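PDB 6G43: putative major capsid protein from Cafeteriavirus-dependent mavirus, which probably forms the shell of the virion, assembling as trimeric capsomers whose subunits belong to the hexon-like beta-sandwich capsid proteins. Local coordinates for residues 373-378 with 389-394; 352-357 with 456-461; 385-390 with 423-428. All coordinates share one frame; numbering follows the deposited sequence.

Interaction 1 (373-378 with 389-394)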
ATOM      1  N   LEU A 373      18.415   3.536  25.479  1.00 33.07           N
ATOM      2  CA  LEU A 373      17.844   3.578  24.128  1.00 31.88           C
ATOM      3  C   LEU A 373      18.315   4.770  23.294  1.00 31.13           C
ATOM      4  O   LEU A 373      18.320   5.907  23.767  1.00 30.41           O
ATOM      5  CB  LEU A 373      16.310   3.593  24.198  1.00 31.58           C
ATOM      6  CG  LEU A 373      15.615   2.388  24.846  1.00 31.32           C
ATOM      7  CD1 LEU A 373      14.107   2.499  24.675  1.00 31.02           C
ATOM      8  CD2 LEU A 373      16.119   1.075  24.264  1.00 31.10           C
ATOM      9  N   GLU A 374      18.701   4.486  22.049  1.00 30.73           N
ATOM     10  CA  GLU A 374      19.018   5.509  21.048  1.00 30.81           C
ATOM     11  C   GLU A 374      17.837   5.656  20.079  1.00 29.77           C
ATOM     12  O   GLU A 374      16.855   4.920  20.186  1.00 29.46           O
ATOM     13  CB  GLU A 374      20.317   5.140  20.321  1.00 31.58           C
ATOM     14  CG  GLU A 374      21.530   5.164  21.248  1.00 32.48           C
ATOM     15  CD  GLU A 374      22.812   4.669  20.602  1.00 33.07           C
ATOM     16  OE1 GLU A 374      22.768   3.677  19.847  1.00 34.04           O
ATOM     17  OE2 GLU A 374      23.878   5.262  20.871  1.00 33.38           O
ATOM     18  N   GLN A 375      17.933   6.613  19.154  1.00 29.05           N
ATOM     19  CA  GLN A 375      16.820   6.977  18.254  1.00 28.26           C
ATOM     20  C   GLN A 375      16.140   5.830  17.500  1.00 27.44           C
ATOM     21  O   GLN A 375      14.909   5.801  17.406  1.00 27.18           O
ATOM     22  CB  GLN A 375      17.264   8.042  17.237  1.00 28.32           C
ATOM     23  CG  GLN A 375      17.138   9.467  17.754  1.00 28.70           C
ATOM     24  CD  GLN A 375      17.024  10.504  16.645  1.00 28.58           C
ATOM     25  OE1 GLN A 375      17.639  10.367  15.588  1.00 28.57           O
ATOM     26  NE2 GLN A 375      16.241  11.556  16.889  1.00 28.39           N
ATOM     27  N   GLN A 376      16.936   4.910  16.957  1.00 26.50           N
ATOM     28  CA  GLN A 376      16.406   3.762  16.213  1.00 26.20           C
ATOM     29  C   GLN A 376      15.456   2.914  17.062  1.00 25.98           C
ATOM     30  O   GLN A 376      14.427   2.452  16.566  1.00 26.06           O
ATOM     31  CB  GLN A 376      17.546   2.883  15.677  1.00 25.71           C
ATOM     32  CG  GLN A 376      18.387   3.521  14.575  1.00 25.73           C
ATOM     33  CD  GLN A 376      17.649   3.696  13.252  1.00 25.79           C
ATOM     34  OE1 GLN A 376      16.567   3.143  13.041  1.00 25.43           O
ATOM     35  NE2 GLN A 376      18.240   4.474  12.349  1.00 25.83           N
ATOM     36  N   GLN A 377      15.805   2.732  18.334  1.00 25.71           N
ATOM     37  CA  GLN A 377      14.991   1.943  19.268  1.00 25.75           C
ATOM     38  C   GLN A 377      13.778   2.721  19.776  1.00 25.32           C
ATOM     39  O   GLN A 377      12.719   2.133  20.007  1.00 25.50           O
ATOM     40  CB  GLN A 377      15.835   1.433  20.443  1.00 25.96           C
ATOM     41  CG  GLN A 377      16.665   0.196  20.118  1.00 26.42           C
ATOM     42  CD  GLN A 377      17.751   0.461  19.082  1.00 26.76           C
ATOM     43  OE1 GLN A 377      18.609   1.323  19.281  1.00 27.24           O
ATOM     44  NE2 GLN A 377      17.722  -0.283  17.971  1.00 26.67           N
ATOM     45  N   LEU A 378      13.932   4.032  19.960  1.00 24.83           N
ATOM     46  CA  LEU A 378      12.805   4.905  20.294  1.00 24.81           C
ATOM     47  C   LEU A 378      11.786   4.958  19.150  1.00 24.53           C
ATOM     48  O   LEU A 378      10.576   4.977  19.394  1.00 24.30           O
ATOM     49  CB  LEU A 378      13.298   6.315  20.643  1.00 24.81           C
ATOM     50  CG  LEU A 378      14.172   6.432  21.901  1.00 24.89           C
ATOM     51  CD1 LEU A 378      14.823   7.805  21.988  1.00 24.80           C
ATOM     52  CD2 LEU A 378      13.370   6.147  23.163  1.00 24.80           C
ATOM     53  N   LYS A 389       4.481   7.111  10.888  1.00 24.30           N
ATOM     54  CA  LYS A 389       5.413   7.794   9.978  1.00 24.47           C
ATOM     55  C   LYS A 389       6.786   7.125   9.958  1.00 24.49           C
ATOM     56  O   LYS A 389       7.063   6.212  10.741  1.00 24.41           O
ATOM     57  CB  LYS A 389       5.535   9.276  10.342  1.00 24.55           C
ATOM     58  CG  LYS A 389       4.192   9.963  10.537  1.00 24.66           C
ATOM     59  CD  LYS A 389       4.266  11.472  10.363  1.00 24.87           C
ATOM     60  CE  LYS A 389       4.334  11.889   8.898  1.00 25.08           C
ATOM     61  NZ  LYS A 389       3.169  11.424   8.093  1.00 25.29           N
ATOM     62  N   ARG A 390       7.628   7.588   9.039  1.00 24.80           N
ATOM     63  CA  ARG A 390       8.946   7.009   8.780  1.00 25.07           C
ATOM     64  C   ARG A 390      10.048   7.650   9.620  1.00 24.63           C
ATOM     65  O   ARG A 390       9.859   8.726  10.192  1.00 24.66           O
ATOM     66  CB  ARG A 390       9.263   7.152   7.296  1.00 25.91           C
ATOM     67  CG  ARG A 390       8.287   6.383   6.414  1.00 26.89           C
ATOM     68  CD  ARG A 390       8.006   7.082   5.097  1.00 27.95           C
ATOM     69  NE  ARG A 390       7.106   6.287   4.264  1.00 28.90           N
ATOM     70  CZ  ARG A 390       5.785   6.172   4.432  1.00 29.76           C
ATOM     71  NH1 ARG A 390       5.151   6.809   5.420  1.00 30.27           N
ATOM     72  NH2 ARG A 390       5.085   5.405   3.599  1.00 29.77           N
ATOM     73  N   PHE A 391      11.201   6.981   9.678  1.00 23.90           N
ATOM     74  CA  PHE A 391      12.332   7.421  10.506  1.00 23.41           C
ATOM     75  C   PHE A 391      12.882   8.786  10.090  1.00 22.86           C
ATOM     76  O   PHE A 391      13.238   9.593  10.950  1.00 22.79           O
ATOM     77  CB  PHE A 391      13.467   6.389  10.493  1.00 23.37           C
ATOM     78  CG  PHE A 391      14.609   6.732  11.420  1.00 23.38           C
ATOM     79  CD1 PHE A 391      14.534   6.435  12.779  1.00 23.35           C
ATOM     80  CD2 PHE A 391      15.754   7.369  10.939  1.00 23.22           C
ATOM     81  CE1 PHE A 391      15.579   6.756  13.638  1.00 23.45           C
ATOM     82  CE2 PHE A 391      16.801   7.691  11.791  1.00 23.23           C
ATOM     83  CZ  PHE A 391      16.714   7.385  13.143  1.00 23.33           C
ATOM     84  N   SER A 392      12.957   9.026   8.781  1.00 22.26           N
ATOM     85  CA  SER A 392      13.400  10.312   8.237  1.00 22.00           C
ATOM     86  C   SER A 392      12.662  11.486   8.881  1.00 22.01           C
ATOM     87  O   SER A 392      13.274  12.509   9.191  1.00 22.32           O
ATOM     88  CB  SER A 392      13.207  10.337   6.721  1.00 21.97           C
ATOM     89  OG  SER A 392      13.644  11.562   6.162  1.00 21.83           O
ATOM     90  N   CYS A 393      11.356  11.318   9.087  1.00 21.81           N
ATOM     91  CA  CYS A 393      10.530  12.282   9.810  1.00 21.59           C
ATOM     92  C   CYS A 393      10.817  12.261  11.319  1.00 21.37           C
ATOM     93  O   CYS A 393      11.224  13.275  11.889  1.00 21.01           O
ATOM     94  CB  CYS A 393       9.049  11.992   9.542  1.00 21.65           C
ATOM     95  SG  CYS A 393       7.874  12.945  10.532  1.00 22.03           S
ATOM     96  N   PHE A 394      10.607  11.096  11.938  1.00 21.07           N
ATOM     97  CA  PHE A 394      10.705  10.904  13.401  1.00 20.85           C
ATOM     98  C   PHE A 394      12.005  11.420  14.019  1.00 20.80           C
ATOM     99  O   PHE A 394      11.981  12.103  15.045  1.00 20.53           O
ATOM    100  CB  PHE A 394      10.540   9.410  13.733  1.00 20.70           C
ATOM    101  CG  PHE A 394      10.707   9.072  15.199  1.00 20.62           C
ATOM    102  CD1 PHE A 394      11.958   8.756  15.721  1.00 20.59           C
ATOM    103  CD2 PHE A 394       9.610   9.031  16.049  1.00 20.47           C
ATOM    104  CE1 PHE A 394      12.111   8.431  17.064  1.00 20.58           C
ATOM    105  CE2 PHE A 394       9.761   8.707  17.392  1.00 20.50           C
ATOM    106  CZ  PHE A 394      11.011   8.405  17.900  1.00 20.42           C
TER
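Two helix starts pack against each other here: Gln375, Gln376 and Leu378, in the first turn of helix 375-384, meet Phe391 and Phe394 of the short helix 391-394. The contact is one of packing, with no hydrogen bond between the segments. Glu374 and Arg390 hold the N-cap positions. Three residues apart, the two phenylalanines sit on the same face of their helix, and with CG anti to the backbone N (chi1 -175° for Phe391, 176° for Phe394) both rings point to helix 375-384.

Phe391 is met on a face and at an edge. The amide of Gln376 stacks over one face, its plane only 13° from that of the ring, with NE2 3.4 Å from CZ and displaced toward the rim. A bend at chi2 folds the chain back, although the residue starts out pointing away from Phe391. At the ring edge, close to its plane, Gln375 O sits 3.9 Å from CE1. The amide of Gln375 stands nearly perpendicular to the same ring, with OE1 4.0 Å from CZ. Phe394 meets the backbone end of Leu378: its CZ is 3.7 Å from Leu378 C and 4.1 Å from Leu378 CB, while Tyr379 and Tyr387 meet the ring edge-to-face.

The polar ends are held from outside. Gln375 NE2 bonds to Ser395 O and Ile356 O, and Gln376 NE2 to Asn181 O of the second subunit, which also packs Cys180 on Phe391. The geometry is that of a parallel, offset amide-pi stack, set within a helical excursion between strands 366-369 and 426-428 that reaches the subunit interface of the trimer.

Interaction 2 (352-357 with 456-461); sequences QLAGII and FVTPEA
The Phe456 ring is met obliquely by the methyl of Ala354, whose CB is 3.5 Å from Phe456 CD2; at the ring edge, in its plane, lies Thr458 CG2 from the same segment. Phe456 CG falls between the backbone N and the carbonyl carbon (chi1 59°), the crowded position, which swings the ring back along its own chain toward Thr458 and next to the Ala354 methyl. Val339 and Leu321, from two neighbouring strands, also touch this side chain.

Beneath the side chains runs an antiparallel ladder. Gly355 and Val457 form a hydrogen-bonded pair: Val457 N to Gly355 O is 2.9 Å and nearly straight at 168°, whereas Gly355 N to Val457 O, at 3.0 Å, is more bent at 138°. Gly355 O also receives a CA-H...O contact from Phe456 CA at 3.3 Å. The next pair, Ile356 with Phe456, is non-hydrogen-bonded, and its CA atoms approach to 4.2 Å. Gly355 has no side chain on the Val457 face, and Val457 CG2 can lie 3.6 Å from Gly355 O. Ile357 CG2 adds looser apolar contact with Val457 CG1.

Past Gly355 and Val457 the two segments no longer pair with each other, yet they still touch where Gln352 OE1 rests 3.5 Å from Pro459 CG. The amide nitrogen of Gln352 is engaged by Asn152 O and Pro350 O.

Strand 448-457 lies between 355-363 and 319-328 in a four-stranded antiparallel sheet. The ladder continues through Ile357 and Thr455, while Ala354 turns its backbone bonds to Val339 and Ser424, bringing this end of the sheet up to strand 334-341.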
ATOM      1  N   GLN A 352       6.770  22.826  14.394  1.00 28.70           N
ATOM      2  CA  GLN A 352       8.169  22.534  14.661  1.00 28.58           C
ATOM      3  C   GLN A 352       8.270  21.640  15.897  1.00 28.39           C
ATOM      4  O   GLN A 352       8.116  22.114  17.024  1.00 29.13           O
ATOM      5  CB  GLN A 352       8.961  23.836  14.842  1.00 28.48           C
ATOM      6  CG  GLN A 352       8.892  24.790  13.652  1.00 28.27           C
ATOM      7  CD  GLN A 352       9.526  24.215  12.391  1.00 28.53           C
ATOM      8  OE1 GLN A 352      10.735  23.972  12.353  1.00 28.79           O
ATOM      9  NE2 GLN A 352       8.718  24.003  11.352  1.00 28.39           N
ATOM     10  N   LEU A 353       8.482  20.342  15.670  1.00 27.83           N
ATOM     11  CA  LEU A 353       8.777  19.395  16.746  1.00 27.43           C
ATOM     12  C   LEU A 353      10.279  19.139  16.795  1.00 27.03           C
ATOM     13  O   LEU A 353      10.973  19.245  15.778  1.00 27.30           O
ATOM     14  CB  LEU A 353       8.039  18.064  16.553  1.00 27.80           C
ATOM     15  CG  LEU A 353       6.554  18.063  16.191  1.00 28.07           C
ATOM     16  CD1 LEU A 353       6.021  16.637  16.221  1.00 28.23           C
ATOM     17  CD2 LEU A 353       5.757  18.944  17.131  1.00 28.20           C
ATOM     18  N   ALA A 354      10.772  18.804  17.983  1.00 26.14           N
ATOM     19  CA  ALA A 354      12.174  18.453  18.167  1.00 26.03           C
ATOM     20  C   ALA A 354      12.406  16.978  17.847  1.00 25.99           C
ATOM     21  O   ALA A 354      11.499  16.150  17.973  1.00 25.44           O
ATOM     22  CB  ALA A 354      12.606  18.753  19.592  1.00 25.87           C
ATOM     23  N   GLY A 355      13.627  16.669  17.418  1.00 26.07           N
ATOM     24  CA  GLY A 355      14.095  15.295  17.316  1.00 26.13           C
ATOM     25  C   GLY A 355      14.557  14.827  18.684  1.00 26.39           C
ATOM     26  O   GLY A 355      15.571  15.309  19.194  1.00 26.37           O
ATOM     27  N   ILE A 356      13.806  13.906  19.283  1.00 26.51           N
ATOM     28  CA  ILE A 356      14.150  13.333  20.583  1.00 26.73           C
ATOM     29  C   ILE A 356      15.228  12.274  20.374  1.00 27.23           C
ATOM     30  O   ILE A 356      14.997  11.284  19.681  1.00 27.37           O
ATOM     31  CB  ILE A 356      12.918  12.704  21.284  1.00 26.53           C
ATOM     32  CG1 ILE A 356      11.841  13.769  21.528  1.00 26.51           C
ATOM     33  CG2 ILE A 356      13.316  12.065  22.616  1.00 26.38           C
ATOM     34  CD1 ILE A 356      10.516  13.224  22.014  1.00 26.79           C
ATOM     35  N   ILE A 357      16.395  12.493  20.980  1.00 28.16           N
ATOM     36  CA  ILE A 357      17.532  11.556  20.904  1.00 28.83           C
ATOM     37  C   ILE A 357      17.717  10.682  22.151  1.00 29.33           C
ATOM     38  O   ILE A 357      18.411   9.667  22.093  1.00 29.46           O
ATOM     39  CB  ILE A 357      18.866  12.281  20.584  1.00 28.97           C
ATOM     40  CG1 ILE A 357      19.259  13.287  21.681  1.00 29.20           C
ATOM     41  CG2 ILE A 357      18.765  12.981  19.235  1.00 28.75           C
ATOM     42  CD1 ILE A 357      20.701  13.745  21.598  1.00 29.54           C
ATOM     43  N   PHE A 456      16.861  16.274  23.493  1.00 28.10           N
ATOM     44  CA  PHE A 456      16.443  16.551  22.116  1.00 27.97           C
ATOM     45  C   PHE A 456      17.270  17.609  21.394  1.00 28.35           C
ATOM     46  O   PHE A 456      17.979  18.406  22.014  1.00 28.20           O
ATOM     47  CB  PHE A 456      14.962  16.951  22.084  1.00 27.76           C
ATOM     48  CG  PHE A 456      14.636  18.171  22.908  1.00 27.45           C
ATOM     49  CD1 PHE A 456      14.343  18.055  24.265  1.00 27.44           C
ATOM     50  CD2 PHE A 456      14.603  19.437  22.327  1.00 27.28           C
ATOM     51  CE1 PHE A 456      14.036  19.175  25.027  1.00 27.16           C
ATOM     52  CE2 PHE A 456      14.294  20.560  23.084  1.00 27.25           C
ATOM     53  CZ  PHE A 456      14.014  20.430  24.437  1.00 27.11           C
ATOM     54  N   VAL A 457      17.144  17.599  20.070  1.00 28.86           N
ATOM     55  CA  VAL A 457      17.793  18.570  19.183  1.00 29.02           C
ATOM     56  C   VAL A 457      16.714  19.336  18.416  1.00 29.13           C
ATOM     57  O   VAL A 457      15.655  18.780  18.106  1.00 28.98           O
ATOM     58  CB  VAL A 457      18.798  17.906  18.208  1.00 29.07           C
ATOM     59  CG1 VAL A 457      19.899  17.201  18.987  1.00 29.21           C
ATOM     60  CG2 VAL A 457      18.123  16.927  17.246  1.00 29.24           C
ATOM     61  N   THR A 458      16.998  20.602  18.113  1.00 29.37           N
ATOM     62  CA  THR A 458      16.035  21.504  17.476  1.00 29.72           C
ATOM     63  C   THR A 458      16.534  21.972  16.102  1.00 30.12           C
ATOM     64  O   THR A 458      17.742  21.983  15.859  1.00 30.15           O
ATOM     65  CB  THR A 458      15.760  22.725  18.371  1.00 29.71           C
ATOM     66  OG1 THR A 458      16.994  23.372  18.700  1.00 29.46           O
ATOM     67  CG2 THR A 458      15.062  22.295  19.653  1.00 29.91           C
ATOM     68  N   PRO A 459      15.606  22.354  15.196  1.00 30.81           N
ATOM     69  CA  PRO A 459      15.969  22.775  13.834  1.00 30.93           C
ATOM     70  C   PRO A 459      16.392  24.246  13.640  1.00 31.09           C
ATOM     71  O   PRO A 459      16.655  24.637  12.504  1.00 30.59           O
ATOM     72  CB  PRO A 459      14.684  22.496  13.046  1.00 30.69           C
ATOM     73  CG  PRO A 459      13.606  22.750  14.035  1.00 30.73           C
ATOM     74  CD  PRO A 459      14.142  22.234  15.341  1.00 30.62           C
ATOM     75  N   GLU A 460      16.456  25.046  14.707  1.00 31.41           N
ATOM     76  CA  GLU A 460      16.868  26.456  14.594  1.00 31.80           C
ATOM     77  C   GLU A 460      18.360  26.602  14.278  1.00 31.41           C
ATOM     78  O   GLU A 460      19.175  25.775  14.691  1.00 30.78           O
ATOM     79  CB  GLU A 460      16.537  27.243  15.870  1.00 32.60           C
ATOM     80  CG  GLU A 460      15.096  27.730  15.964  1.00 33.00           C
ATOM     81  CD  GLU A 460      14.097  26.626  16.260  1.00 33.45           C
ATOM     82  OE1 GLU A 460      14.430  25.686  17.011  1.00 33.61           O
ATOM     83  OE2 GLU A 460      12.963  26.705  15.746  1.00 34.31           O
ATOM     84  N   ALA A 461      18.703  27.670  13.560  1.00 31.85           N
ATOM     85  CA  ALA A 461      20.088  27.954  13.176  1.00 32.41           C
ATOM     86  C   ALA A 461      20.957  28.354  14.365  1.00 32.64           C
ATOM     87  O   ALA A 461      20.453  28.657  15.452  1.00 31.94           O
ATOM     88  CB  ALA A 461      20.126  29.056  12.129  1.00 32.43           C
TER

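Interaction 3 (385-390 with 423-428)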
ATOM      1  N   ASN A 385       3.740   0.723  18.957  1.00 23.52           N
ATOM      2  CA  ASN A 385       2.498   1.230  19.546  1.00 23.28           C
ATOM      3  C   ASN A 385       1.674   2.126  18.600  1.00 23.25           C
ATOM      4  O   ASN A 385       0.866   2.933  19.064  1.00 23.12           O
ATOM      5  CB  ASN A 385       2.830   1.986  20.838  1.00 23.22           C
ATOM      6  CG  ASN A 385       3.461   1.088  21.889  1.00 23.07           C
ATOM      7  OD1 ASN A 385       2.913   0.042  22.222  1.00 23.46           O
ATOM      8  ND2 ASN A 385       4.609   1.491  22.417  1.00 22.99           N
ATOM      9  N   GLY A 386       1.871   1.980  17.288  1.00 23.23           N
ATOM     10  CA  GLY A 386       1.025   2.633  16.281  1.00 23.27           C
ATOM     11  C   GLY A 386       1.545   3.878  15.574  1.00 23.45           C
ATOM     12  O   GLY A 386       0.834   4.427  14.731  1.00 23.57           O
ATOM     13  N   TYR A 387       2.761   4.332  15.886  1.00 23.60           N
ATOM     14  CA  TYR A 387       3.340   5.495  15.194  1.00 23.71           C
ATOM     15  C   TYR A 387       3.414   5.227  13.687  1.00 23.88           C
ATOM     16  O   TYR A 387       4.021   4.246  13.256  1.00 23.83           O
ATOM     17  CB  TYR A 387       4.721   5.850  15.747  1.00 23.57           C
ATOM     18  CG  TYR A 387       5.330   7.089  15.126  1.00 23.49           C
ATOM     19  CD1 TYR A 387       4.891   8.364  15.488  1.00 23.60           C
ATOM     20  CD2 TYR A 387       6.343   6.989  14.172  1.00 23.48           C
ATOM     21  CE1 TYR A 387       5.444   9.503  14.916  1.00 23.63           C
ATOM     22  CE2 TYR A 387       6.901   8.121  13.593  1.00 23.57           C
ATOM     23  CZ  TYR A 387       6.455   9.377  13.968  1.00 23.62           C
ATOM     24  OH  TYR A 387       7.014  10.500  13.392  1.00 23.53           O
ATOM     25  N   ASN A 388       2.790   6.108  12.905  1.00 23.90           N
ATOM     26  CA  ASN A 388       2.469   5.825  11.496  1.00 24.07           C
ATOM     27  C   ASN A 388       3.374   6.506  10.451  1.00 24.14           C
ATOM     28  O   ASN A 388       3.060   6.474   9.261  1.00 23.92           O
ATOM     29  CB  ASN A 388       0.987   6.164  11.225  1.00 24.03           C
ATOM     30  CG  ASN A 388       0.671   7.646  11.389  1.00 23.96           C
ATOM     31  OD1 ASN A 388       1.557   8.465  11.634  1.00 23.81           O
ATOM     32  ND2 ASN A 388      -0.604   7.991  11.265  1.00 23.79           N
ATOM     33  N   LYS A 389       4.481   7.111  10.888  1.00 24.30           N
ATOM     34  CA  LYS A 389       5.413   7.794   9.978  1.00 24.47           C
ATOM     35  C   LYS A 389       6.786   7.125   9.958  1.00 24.49           C
ATOM     36  O   LYS A 389       7.063   6.212  10.741  1.00 24.41           O
ATOM     37  CB  LYS A 389       5.535   9.276  10.342  1.00 24.55           C
ATOM     38  CG  LYS A 389       4.192   9.963  10.537  1.00 24.66           C
ATOM     39  CD  LYS A 389       4.266  11.472  10.363  1.00 24.87           C
ATOM     40  CE  LYS A 389       4.334  11.889   8.898  1.00 25.08           C
ATOM     41  NZ  LYS A 389       3.169  11.424   8.093  1.00 25.29           N
ATOM     42  N   ARG A 390       7.628   7.588   9.039  1.00 24.80           N
ATOM     43  CA  ARG A 390       8.946   7.009   8.780  1.00 25.07           C
ATOM     44  C   ARG A 390      10.048   7.650   9.620  1.00 24.63           C
ATOM     45  O   ARG A 390       9.859   8.726  10.192  1.00 24.66           O
ATOM     46  CB  ARG A 390       9.263   7.152   7.296  1.00 25.91           C
ATOM     47  CG  ARG A 390       8.287   6.383   6.414  1.00 26.89           C
ATOM     48  CD  ARG A 390       8.006   7.082   5.097  1.00 27.95           C
ATOM     49  NE  ARG A 390       7.106   6.287   4.264  1.00 28.90           N
ATOM     50  CZ  ARG A 390       5.785   6.172   4.432  1.00 29.76           C
ATOM     51  NH1 ARG A 390       5.151   6.809   5.420  1.00 30.27           N
ATOM     52  NH2 ARG A 390       5.085   5.405   3.599  1.00 29.77           N
ATOM     53  N   GLY A 423       9.970  15.732  13.271  1.00 23.17           N
ATOM     54  CA  GLY A 423      10.325  15.467  14.670  1.00 23.00           C
ATOM     55  C   GLY A 423       9.592  14.282  15.271  1.00 22.80           C
ATOM     56  O   GLY A 423       8.810  13.607  14.592  1.00 22.33           O
ATOM     57  N   SER A 424       9.838  14.056  16.561  1.00 22.60           N
ATOM     58  CA  SER A 424       9.454  12.817  17.239  1.00 22.70           C
ATOM     59  C   SER A 424       8.114  12.894  17.969  1.00 22.94           C
ATOM     60  O   SER A 424       7.740  13.937  18.510  1.00 22.85           O
ATOM     61  CB  SER A 424      10.533  12.424  18.252  1.00 22.52           C
ATOM     62  OG  SER A 424      11.828  12.471  17.679  1.00 22.36           O
ATOM     63  N   VAL A 425       7.404  11.766  17.961  1.00 23.16           N
ATOM     64  CA  VAL A 425       6.291  11.504  18.865  1.00 23.16           C
ATOM     65  C   VAL A 425       6.497  10.071  19.348  1.00 23.23           C
ATOM     66  O   VAL A 425       6.452   9.140  18.548  1.00 23.33           O
ATOM     67  CB  VAL A 425       4.924  11.639  18.164  1.00 23.27           C
ATOM     68  CG1 VAL A 425       3.785  11.344  19.132  1.00 23.25           C
ATOM     69  CG2 VAL A 425       4.762  13.034  17.579  1.00 23.23           C
ATOM     70  N   ILE A 426       6.743   9.906  20.648  1.00 23.55           N
ATOM     71  CA  ILE A 426       7.044   8.594  21.232  1.00 23.60           C
ATOM     72  C   ILE A 426       5.831   8.086  22.012  1.00 23.61           C
ATOM     73  O   ILE A 426       5.502   8.619  23.074  1.00 23.50           O
ATOM     74  CB  ILE A 426       8.289   8.651  22.149  1.00 23.62           C
ATOM     75  CG1 ILE A 426       9.514   9.120  21.351  1.00 23.68           C
ATOM     76  CG2 ILE A 426       8.575   7.281  22.764  1.00 23.67           C
ATOM     77  CD1 ILE A 426      10.702   9.532  22.195  1.00 23.67           C
ATOM     78  N   PHE A 427       5.173   7.062  21.467  1.00 23.65           N
ATOM     79  CA  PHE A 427       4.115   6.342  22.166  1.00 23.84           C
ATOM     80  C   PHE A 427       4.725   5.169  22.918  1.00 24.31           C
ATOM     81  O   PHE A 427       5.498   4.403  22.336  1.00 24.54           O
ATOM     82  CB  PHE A 427       3.073   5.820  21.180  1.00 23.68           C
ATOM     83  CG  PHE A 427       2.272   6.899  20.522  1.00 23.48           C
ATOM     84  CD1 PHE A 427       1.172   7.453  21.167  1.00 23.62           C
ATOM     85  CD2 PHE A 427       2.612   7.365  19.257  1.00 23.37           C
ATOM     86  CE1 PHE A 427       0.426   8.455  20.562  1.00 23.64           C
ATOM     87  CE2 PHE A 427       1.871   8.365  18.647  1.00 23.49           C
ATOM     88  CZ  PHE A 427       0.778   8.913  19.299  1.00 23.50           C
ATOM     89  N   PHE A 428       4.385   5.031  24.200  1.00 24.81           N
ATOM     90  CA  PHE A 428       4.830   3.887  25.004  1.00 25.25           C
ATOM     91  C   PHE A 428       3.750   3.431  25.989  1.00 25.30           C
ATOM     92  O   PHE A 428       2.975   4.243  26.497  1.00 24.76           O
ATOM     93  CB  PHE A 428       6.168   4.186  25.712  1.00 25.32           C
ATOM     94  CG  PHE A 428       6.060   5.121  26.891  1.00 25.37           C
ATOM     95  CD1 PHE A 428       6.169   6.492  26.724  1.00 25.43           C
ATOM     96  CD2 PHE A 428       5.874   4.625  28.177  1.00 25.53           C
ATOM     97  CE1 PHE A 428       6.080   7.352  27.811  1.00 25.43           C
ATOM     98  CE2 PHE A 428       5.780   5.481  29.267  1.00 25.58           C
ATOM     99  CZ  PHE A 428       5.883   6.847  29.084  1.00 25.33           C
TER
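A Schellman motif closes helix 375-384, and the residues flanking its glycine, Asn385 and Tyr387, pack on Val425 and Phe427. Gly386 is the C-prime residue with phi 102°; Tyr387 N returns to Ser382 O and Gly386 N to Ser383 O.

Asn385 provides the hydrogen bond between the segments, from ND2 to Phe427 O at 3.0 Å. The donor stands above the carbonyl plane, 50° out of it and not on a lone pair; ND2 has a second acceptor in Asp432 OD2. Beside this bond the CB atoms of Asn385 and Phe427 are 3.9 Å apart.

A chi1 of -177° carries the Tyr387 ring off beside the carbonyl carbon and across to Val425: CD1 is 3.5 Å from Val425 O, and CE1 is 3.9 Å from Val425 CB. Phe427 CE2 lies at the edge of this ring, near its plane, and Tyr387 CB is 4.4 Å from Phe427 CD2. Tyr387 OH is buried with no hydrogen-bonding partner in the model, 3.8 Å from Gly423 O.

Ser382, in the last turn of helix 375-384, bonds through OG to Val425 O and Phe427 N. Strand 426-428 pairs with 334-341, joining Ile426 to Val337 and Phe428 to Phe335.

In the fold
Along the chain the segments run 352-357, 373-378, then 385-390 and 389-394, which overlap in Lys389 and Arg390, then 423-428 and 456-461, all within the C-terminal capsid domain. Interaction 2 therefore brackets the other two. The centres of interactions 1 and 3 lie about 8 Å apart; interaction 2 is about 13 Å from the first and 15 Å from the third. Ser424 ties all three, its OG bonding to both Phe394 O and Ile356 N. The helical excursion is thus fastened to two sheets, those holding strands 355-363 and 426-428. Interactions 1 and 3 touch the second subunit, and the helical part probably joins these sheets to the trimer interface; interaction 2 touches no other chain.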